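Local structure of 3'-5'-exonuclease (3E2V) at residues 161-167 and 200-206; 249-255 and 271-277. The protein probably incises double-stranded DNA and degrades it from the 3' end as a magnesium-dependent nuclease of the TatD family. All blocks are in the same frame, centred on the assembly; numbering follows the deposited sequence. Where two conformers were deposited one is given.

Contact 1: residues 161-167 and 200-206; sequences EIGLDYD and FLHMRSA
Tyr-166 lays its ring over the methyl group of Ala-206. Atom CB of Ala-206 stands 3.5 Å from the centroid of the Tyr-166 ring, 8° off its normal, a CH-pi contact over the face. The same methyl touches CB of Leu-164. Tyr-166 OH turns to Asp-209 in helix 207-219. Asp-165 gathers the polar side chains. Its CG is anti to the backbone N (chi1 -169°), which sets the carboxylate alongside Arg-204. Arg-204 grips it side-on: NE reaches OD1 of Asp-165, and NH1 meets the syn lone pair of OD2 at 2.8 Å. His-202 NE2 comes to the same OD2 at 2.9 Å from above the carboxylate plane. The backbone N of Asp-167 also bonds OD1, closing an Asx turn, so each oxygen has two donors and the group is fixed in rotation. The two segments are neighbouring parallel strands of the TIM barrel, paired from Ile-162 with Leu-201 to Asp-165 with Arg-204. CA of Gly-163 passes 3.2 Å from His-202 O in a CA-H...O contact. Near the metal site, in one of two conformers of Glu-161, its CG lies at the edge of the Phe-200 ring. OE1 of Glu-161 takes a weak bond from ND1 of His-202, and a water also links the two. At the far end, Ser-205 OG donates to Asp-167 OD1 at 2.7 Å, from above the carboxylate plane.

Contact 2: residues 249-255 and 271-277; sequences KLVVHSF and NIFIGVN. With MG (magnesium ion), chain E.
The Phe-273 ring has Leu-250 O near its plane at the edge, and CD of Lys-249 approaches it obliquely, 3.7 Å from CE2. The imidazole of His-253 carries CB of Ser-254 over the centre of one face. Phe-200 stacks on this imidazole too, and a metal-bound water lies at its edge. His-253 NE2 binds the magnesium ion at 2.2 Å, while ND1 bonds to Glu-301, which holds the ring in its orientation and may make NE2 a stronger ligand. The chi1 of Ser-254 (-166°) turns OG away from its own backbone N and toward Asn-277, whose ND2 donates to it at 2.9 Å. The oxygen lies close to the amide plane, and the N-H points at it with an angle of 160°. Asn-277 ND2 is also bonded to Glu-301, so ND2 has two partners. Apolar groups fill the side of the sheet facing helix 259-268. CD1 of Ile-272 packs on CB of Leu-250 and on CG2 of Val-252, and CG2 of Ile-274 sits 3.5 Å from CB of Phe-255. Gly-275 lies close against the chain at His-253 and Ser-254. Its N bonds Val-252 O at 2.8 Å, and its O receives the N of Phe-255. Val-251 and Phe-273 point to the barrel interior, where both touch Leu-299. Strand 250-252, helix 259-268 and strand 272-276 form a beta-alpha-beta unit of the TIM barrel, with a metal-binding histidine at the C-terminal end of its first strand, as in metallo-dependent hydrolases.

In the fold
Contacts 1 and 2 are adjacent pieces of one parallel barrel sheet, their centres about 11 Å apart. Strands 199-204 and 250-252 are neighbours and join them: Leu-201 N lies 2.7 Å from Val-251 O, and Leu-201 O lies 2.9 Å from His-253 N, both probable hydrogen bonds. Glu-161 of contact 1 and His-253 of contact 2 both face the magnesium site. His-253 and Asp-303 bind the ion. Glu-161, a magnesium ligand in a structure of this protein, is not bound to it here; its side chain stays about 4 Å from the metal at the nearest atoms. A shared water bridges this gap, 2.6 Å from both Glu-161 OE1 and the magnesium ion, long for the metal.

Contact 1: residues 161-167 and 200-206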
loop_
_atom_site.group_PDB
_atom_site.type_symbol
_atom_site.label_atom_id
_atom_site.label_comp_id
_atom_site.label_asym_id
_atom_site.label_seq_id
_atom_site.Cartn_x
_atom_site.Cartn_y
_atom_site.Cartn_z
ATOM N N GLU A 161 -2.369 -1.895 5.545
ATOM C CA GLU A 161 -3.313 -2.183 4.465
ATOM C C GLU A 161 -4.538 -2.905 5.000
ATOM O O GLU A 161 -4.379 -3.977 5.574
ATOM C CB GLU A 161 -2.644 -3.122 3.464
ATOM C CG GLU A 161 -1.620 -2.467 2.593
ATOM C CD GLU A 161 -1.183 -3.345 1.437
ATOM O OE1 GLU A 161 -2.052 -3.853 0.694
ATOM O OE2 GLU A 161 0.039 -3.517 1.278
ATOM N N ILE A 162 -5.734 -2.345 4.798
ATOM C CA ILE A 162 -6.973 -3.031 5.177
ATOM C C ILE A 162 -7.938 -3.041 3.999
ATOM O O ILE A 162 -7.893 -2.154 3.144
ATOM C CB ILE A 162 -7.633 -2.392 6.425
ATOM C CG1 ILE A 162 -7.995 -0.921 6.185
ATOM C CG2 ILE A 162 -6.696 -2.510 7.644
ATOM C CD1 ILE A 162 -8.784 -0.277 7.338
ATOM N N GLY A 163 -8.791 -4.053 3.935
ATOM C CA GLY A 163 -9.772 -4.096 2.865
ATOM C C GLY A 163 -10.241 -5.493 2.579
ATOM O O GLY A 163 -10.395 -6.309 3.494
ATOM N N LEU A 164 -10.455 -5.766 1.295
ATOM C CA LEU A 164 -11.036 -7.034 0.857
ATOM C C LEU A 164 -10.246 -7.592 -0.314
ATOM O O LEU A 164 -9.821 -6.825 -1.190
ATOM C CB LEU A 164 -12.500 -6.832 0.446
ATOM C CG LEU A 164 -13.469 -6.276 1.487
ATOM C CD1 LEU A 164 -14.872 -6.116 0.898
ATOM C CD2 LEU A 164 -13.543 -7.207 2.684
ATOM N N ASP A 165 -10.059 -8.911 -0.345
ATOM C CA ASP A 165 -9.358 -9.556 -1.453
ATOM C C ASP A 165 -10.016 -10.876 -1.769
ATOM O O ASP A 165 -9.743 -11.884 -1.136
ATOM C CB ASP A 165 -7.886 -9.773 -1.095
ATOM C CG ASP A 165 -7.043 -10.201 -2.298
ATOM O OD1 ASP A 165 -7.578 -10.804 -3.245
ATOM O OD2 ASP A 165 -5.827 -9.911 -2.299
ATOM N N TYR A 166 -10.882 -10.847 -2.765
ATOM C CA TYR A 166 -11.677 -12.018 -3.132
ATOM C C TYR A 166 -10.919 -12.961 -4.067
ATOM O O TYR A 166 -11.460 -13.998 -4.442
ATOM C CB TYR A 166 -13.028 -11.577 -3.694
ATOM C CG TYR A 166 -13.977 -10.978 -2.641
ATOM C CD1 TYR A 166 -13.574 -10.801 -1.313
ATOM C CD2 TYR A 166 -15.278 -10.599 -2.976
ATOM C CE1 TYR A 166 -14.441 -10.251 -0.356
ATOM C CE2 TYR A 166 -16.160 -10.048 -2.015
ATOM C CZ TYR A 166 -15.731 -9.887 -0.715
ATOM O OH TYR A 166 -16.581 -9.355 0.221
ATOM N N ASP A 167 -9.682 -12.607 -4.426
ATOM C CA ASP A 167 -8.782 -13.549 -5.114
ATOM C C ASP A 167 -8.042 -14.426 -4.114
ATOM O O ASP A 167 -7.228 -15.268 -4.512
ATOM C CB ASP A 167 -7.731 -12.806 -5.939
ATOM C CG ASP A 167 -8.284 -12.191 -7.214
ATOM O OD1 ASP A 167 -9.512 -12.132 -7.401
ATOM O OD2 ASP A 167 -7.456 -11.764 -8.053
ATOM N N PHE A 200 -5.108 3.398 3.972
ATOM C CA PHE A 200 -4.408 2.723 2.899
ATOM C C PHE A 200 -5.145 1.416 2.662
ATOM O O PHE A 200 -5.041 0.471 3.454
ATOM C CB PHE A 200 -2.936 2.531 3.311
ATOM C CG PHE A 200 -2.048 2.046 2.205
ATOM C CD1 PHE A 200 -1.562 2.921 1.246
ATOM C CD2 PHE A 200 -1.705 0.724 2.117
ATOM C CE1 PHE A 200 -0.732 2.467 0.232
ATOM C CE2 PHE A 200 -0.878 0.259 1.084
ATOM C CZ PHE A 200 -0.384 1.137 0.154
ATOM N N LEU A 201 -5.937 1.398 1.593
ATOM C CA LEU A 201 -6.973 0.386 1.395
ATOM C C LEU A 201 -6.600 -0.583 0.288
ATOM O O LEU A 201 -6.048 -0.196 -0.741
ATOM C CB LEU A 201 -8.284 1.093 1.077
ATOM C CG LEU A 201 -8.846 2.036 2.139
ATOM C CD1 LEU A 201 -9.865 3.008 1.541
ATOM C CD2 LEU A 201 -9.392 1.280 3.353
ATOM N N HIS A 202 -6.913 -1.852 0.541
ATOM C CA HIS A 202 -6.701 -2.951 -0.407
ATOM C C HIS A 202 -8.061 -3.388 -0.955
ATOM O O HIS A 202 -9.009 -3.636 -0.205
ATOM C CB HIS A 202 -5.977 -4.111 0.297
ATOM C CG HIS A 202 -5.661 -5.267 -0.601
ATOM N ND1 HIS A 202 -4.463 -5.381 -1.271
ATOM C CD2 HIS A 202 -6.381 -6.365 -0.925
ATOM C CE1 HIS A 202 -4.468 -6.489 -1.992
ATOM N NE2 HIS A 202 -5.620 -7.106 -1.797
ATOM N N MET A 203 -8.165 -3.474 -2.273
ATOM C CA MET A 203 -9.358 -3.994 -2.901
ATOM C C MET A 203 -8.926 -4.819 -4.109
ATOM O O MET A 203 -8.272 -4.311 -5.048
ATOM C CB MET A 203 -10.301 -2.863 -3.347
ATOM C CG MET A 203 -11.692 -3.304 -3.837
ATOM S SD MET A 203 -11.735 -4.004 -5.518
ATOM C CE MET A 203 -11.586 -2.499 -6.499
ATOM N N ARG A 204 -9.316 -6.081 -4.095
ATOM C CA ARG A 204 -9.180 -6.918 -5.277
ATOM C C ARG A 204 -10.439 -7.740 -5.470
ATOM O O ARG A 204 -10.826 -8.490 -4.579
ATOM C CB ARG A 204 -7.996 -7.846 -5.128
ATOM C CG ARG A 204 -7.790 -8.725 -6.348
ATOM C CD ARG A 204 -6.323 -8.972 -6.604
ATOM N NE ARG A 204 -5.693 -9.601 -5.444
ATOM C CZ ARG A 204 -4.390 -9.847 -5.336
ATOM N NH1 ARG A 204 -3.921 -10.417 -4.239
ATOM N NH2 ARG A 204 -3.560 -9.513 -6.321
ATOM N N SER A 205 -11.064 -7.592 -6.641
ATOM C CA SER A 205 -12.221 -8.406 -7.054
ATOM C C SER A 205 -13.401 -8.356 -6.086
ATOM O O SER A 205 -14.192 -9.293 -5.994
ATOM C CB SER A 205 -11.802 -9.863 -7.323
ATOM O OG SER A 205 -10.709 -9.892 -8.230
ATOM N N ALA A 206 -13.509 -7.251 -5.352
ATOM C CA ALA A 206 -14.471 -7.118 -4.268
ATOM C C ALA A 206 -15.138 -5.740 -4.292
ATOM O O ALA A 206 -15.519 -5.231 -3.249
ATOM C CB ALA A 206 -13.763 -7.329 -2.933
HETATM O O HOH W 1 -1.436 -5.223 -1.450
#

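Contact 2: residues 249-255 and 271-277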
loop_
_atom_site.group_PDB
_atom_site.type_symbol
_atom_site.label_atom_id
_atom_site.label_comp_id
_atom_site.label_asym_id
_atom_site.label_seq_id
_atom_site.Cartn_x
_atom_site.Cartn_y
_atom_site.Cartn_z
ATOM N N LYS A 249 -8.533 11.111 3.941
ATOM C CA LYS A 249 -8.224 10.616 2.599
ATOM C C LYS A 249 -8.280 9.096 2.569
ATOM O O LYS A 249 -7.894 8.426 3.537
ATOM C CB LYS A 249 -6.861 11.136 2.118
ATOM C CG LYS A 249 -6.694 12.671 2.222
ATOM C CD LYS A 249 -7.757 13.454 1.466
ATOM C CE LYS A 249 -7.437 14.958 1.451
ATOM N NZ LYS A 249 -7.440 15.594 2.805
ATOM N N LEU A 250 -8.782 8.566 1.459
ATOM C CA LEU A 250 -9.090 7.157 1.312
ATOM C C LEU A 250 -8.340 6.679 0.077
ATOM O O LEU A 250 -8.765 6.932 -1.040
ATOM C CB LEU A 250 -10.605 6.989 1.110
ATOM C CG LEU A 250 -11.488 7.598 2.211
ATOM C CD1 LEU A 250 -12.955 7.489 1.832
ATOM C CD2 LEU A 250 -11.248 6.922 3.557
ATOM N N VAL A 251 -7.207 6.016 0.289
ATOM C CA VAL A 251 -6.314 5.661 -0.808
ATOM C C VAL A 251 -6.510 4.207 -1.177
ATOM O O VAL A 251 -6.292 3.314 -0.345
ATOM C CB VAL A 251 -4.843 5.929 -0.414
ATOM C CG1 VAL A 251 -3.893 5.450 -1.510
ATOM C CG2 VAL A 251 -4.630 7.422 -0.098
ATOM N N VAL A 252 -6.959 3.974 -2.413
ATOM C CA VAL A 252 -7.132 2.620 -2.906
ATOM C C VAL A 252 -5.856 2.188 -3.626
ATOM O O VAL A 252 -5.629 2.554 -4.786
ATOM C CB VAL A 252 -8.389 2.507 -3.829
ATOM C CG1 VAL A 252 -8.608 1.037 -4.268
ATOM C CG2 VAL A 252 -9.643 3.079 -3.147
ATOM N N HIS A 253 -5.045 1.397 -2.925
ATOM C CA HIS A 253 -3.710 0.939 -3.362
ATOM C C HIS A 253 -3.806 -0.014 -4.549
ATOM O O HIS A 253 -4.757 -0.798 -4.672
ATOM C CB HIS A 253 -2.997 0.279 -2.126
ATOM C CG HIS A 253 -1.820 -0.620 -2.414
ATOM N ND1 HIS A 253 -0.701 -0.215 -3.118
ATOM C CD2 HIS A 253 -1.559 -1.890 -1.995
ATOM C CE1 HIS A 253 0.177 -1.207 -3.159
ATOM N NE2 HIS A 253 -0.322 -2.238 -2.494
ATOM N N SER A 254 -2.821 0.060 -5.437
ATOM C CA SER A 254 -2.608 -1.001 -6.429
ATOM C C SER A 254 -3.873 -1.350 -7.225
ATOM O O SER A 254 -4.277 -2.513 -7.304
ATOM C CB SER A 254 -2.036 -2.251 -5.734
ATOM O OG SER A 254 -1.530 -3.159 -6.710
ATOM N N PHE A 255 -4.504 -0.325 -7.798
ATOM C CA PHE A 255 -5.758 -0.515 -8.504
ATOM C C PHE A 255 -5.590 -1.213 -9.852
ATOM O O PHE A 255 -4.819 -0.757 -10.703
ATOM C CB PHE A 255 -6.446 0.827 -8.730
ATOM C CG PHE A 255 -7.752 0.691 -9.449
ATOM C CD1 PHE A 255 -8.865 0.188 -8.775
ATOM C CD2 PHE A 255 -7.870 1.012 -10.799
ATOM C CE1 PHE A 255 -10.091 0.041 -9.423
ATOM C CE2 PHE A 255 -9.113 0.855 -11.456
ATOM C CZ PHE A 255 -10.207 0.373 -10.761
ATOM N N ASN A 271 -12.797 12.189 -1.731
ATOM C CA ASN A 271 -11.530 11.928 -1.033
ATOM C C ASN A 271 -10.937 10.549 -1.319
ATOM O O ASN A 271 -9.965 10.160 -0.679
ATOM C CB ASN A 271 -11.716 12.147 0.472
ATOM C CG ASN A 271 -11.791 13.628 0.845
ATOM O OD1 ASN A 271 -11.247 14.478 0.147
ATOM N ND2 ASN A 271 -12.462 13.927 1.956
ATOM N N ILE A 272 -11.524 9.837 -2.282
ATOM C CA ILE A 272 -10.947 8.595 -2.815
ATOM C C ILE A 272 -9.816 8.951 -3.773
ATOM O O ILE A 272 -9.978 9.797 -4.668
ATOM C CB ILE A 272 -12.021 7.758 -3.537
ATOM C CG1 ILE A 272 -12.845 6.966 -2.519
ATOM C CG2 ILE A 272 -11.398 6.805 -4.602
ATOM C CD1 ILE A 272 -12.151 5.726 -1.949
ATOM N N PHE A 273 -8.670 8.307 -3.559
ATOM C CA PHE A 273 -7.526 8.400 -4.465
ATOM C C PHE A 273 -7.216 7.011 -4.980
ATOM O O PHE A 273 -7.509 6.022 -4.302
ATOM C CB PHE A 273 -6.295 8.966 -3.739
ATOM C CG PHE A 273 -6.439 10.395 -3.366
ATOM C CD1 PHE A 273 -5.847 11.379 -4.145
ATOM C CD2 PHE A 273 -7.197 10.750 -2.266
ATOM C CE1 PHE A 273 -6.007 12.716 -3.830
ATOM C CE2 PHE A 273 -7.376 12.086 -1.927
ATOM C CZ PHE A 273 -6.789 13.070 -2.716
ATOM N N ILE A 274 -6.576 6.946 -6.149
ATOM C CA ILE A 274 -6.316 5.670 -6.822
ATOM C C ILE A 274 -4.817 5.496 -6.998
ATOM O O ILE A 274 -4.158 6.314 -7.655
ATOM C CB ILE A 274 -6.994 5.616 -8.211
ATOM C CG1 ILE A 274 -8.500 5.960 -8.134
ATOM C CG2 ILE A 274 -6.742 4.270 -8.858
ATOM C CD1 ILE A 274 -9.388 4.979 -7.324
ATOM N N GLY A 275 -4.272 4.445 -6.383
ATOM C CA GLY A 275 -2.854 4.103 -6.537
ATOM C C GLY A 275 -2.596 3.305 -7.806
ATOM O O GLY A 275 -3.295 2.324 -8.100
ATOM N N VAL A 276 -1.576 3.739 -8.549
ATOM C CA VAL A 276 -1.224 3.155 -9.840
ATOM C C VAL A 276 0.235 2.700 -9.806
ATOM O O VAL A 276 1.142 3.487 -9.539
ATOM C CB VAL A 276 -1.428 4.198 -10.958
ATOM C CG1 VAL A 276 -0.888 3.708 -12.323
ATOM C CG2 VAL A 276 -2.905 4.560 -11.074
ATOM N N ASN A 277 0.434 1.405 -10.050
ATOM C CA ASN A 277 1.761 0.825 -10.157
ATOM C C ASN A 277 1.857 0.026 -11.462
ATOM O O ASN A 277 0.950 0.070 -12.292
ATOM C CB ASN A 277 2.047 -0.071 -8.940
ATOM C CG ASN A 277 1.024 -1.191 -8.775
ATOM O OD1 ASN A 277 0.604 -1.822 -9.752
ATOM N ND2 ASN A 277 0.646 -1.470 -7.542
HETATM MG MG MG E . 0.650 -4.221 -2.583
HETATM O O HOH W 2 -0.311 -5.035 -4.150
HETATM O O HOH W 3 1.630 -6.022 -2.371
HETATM O O HOH W 4 1.519 -3.713 -0.788
HETATM O O HOH W 1 -1.436 -5.223 -1.450
#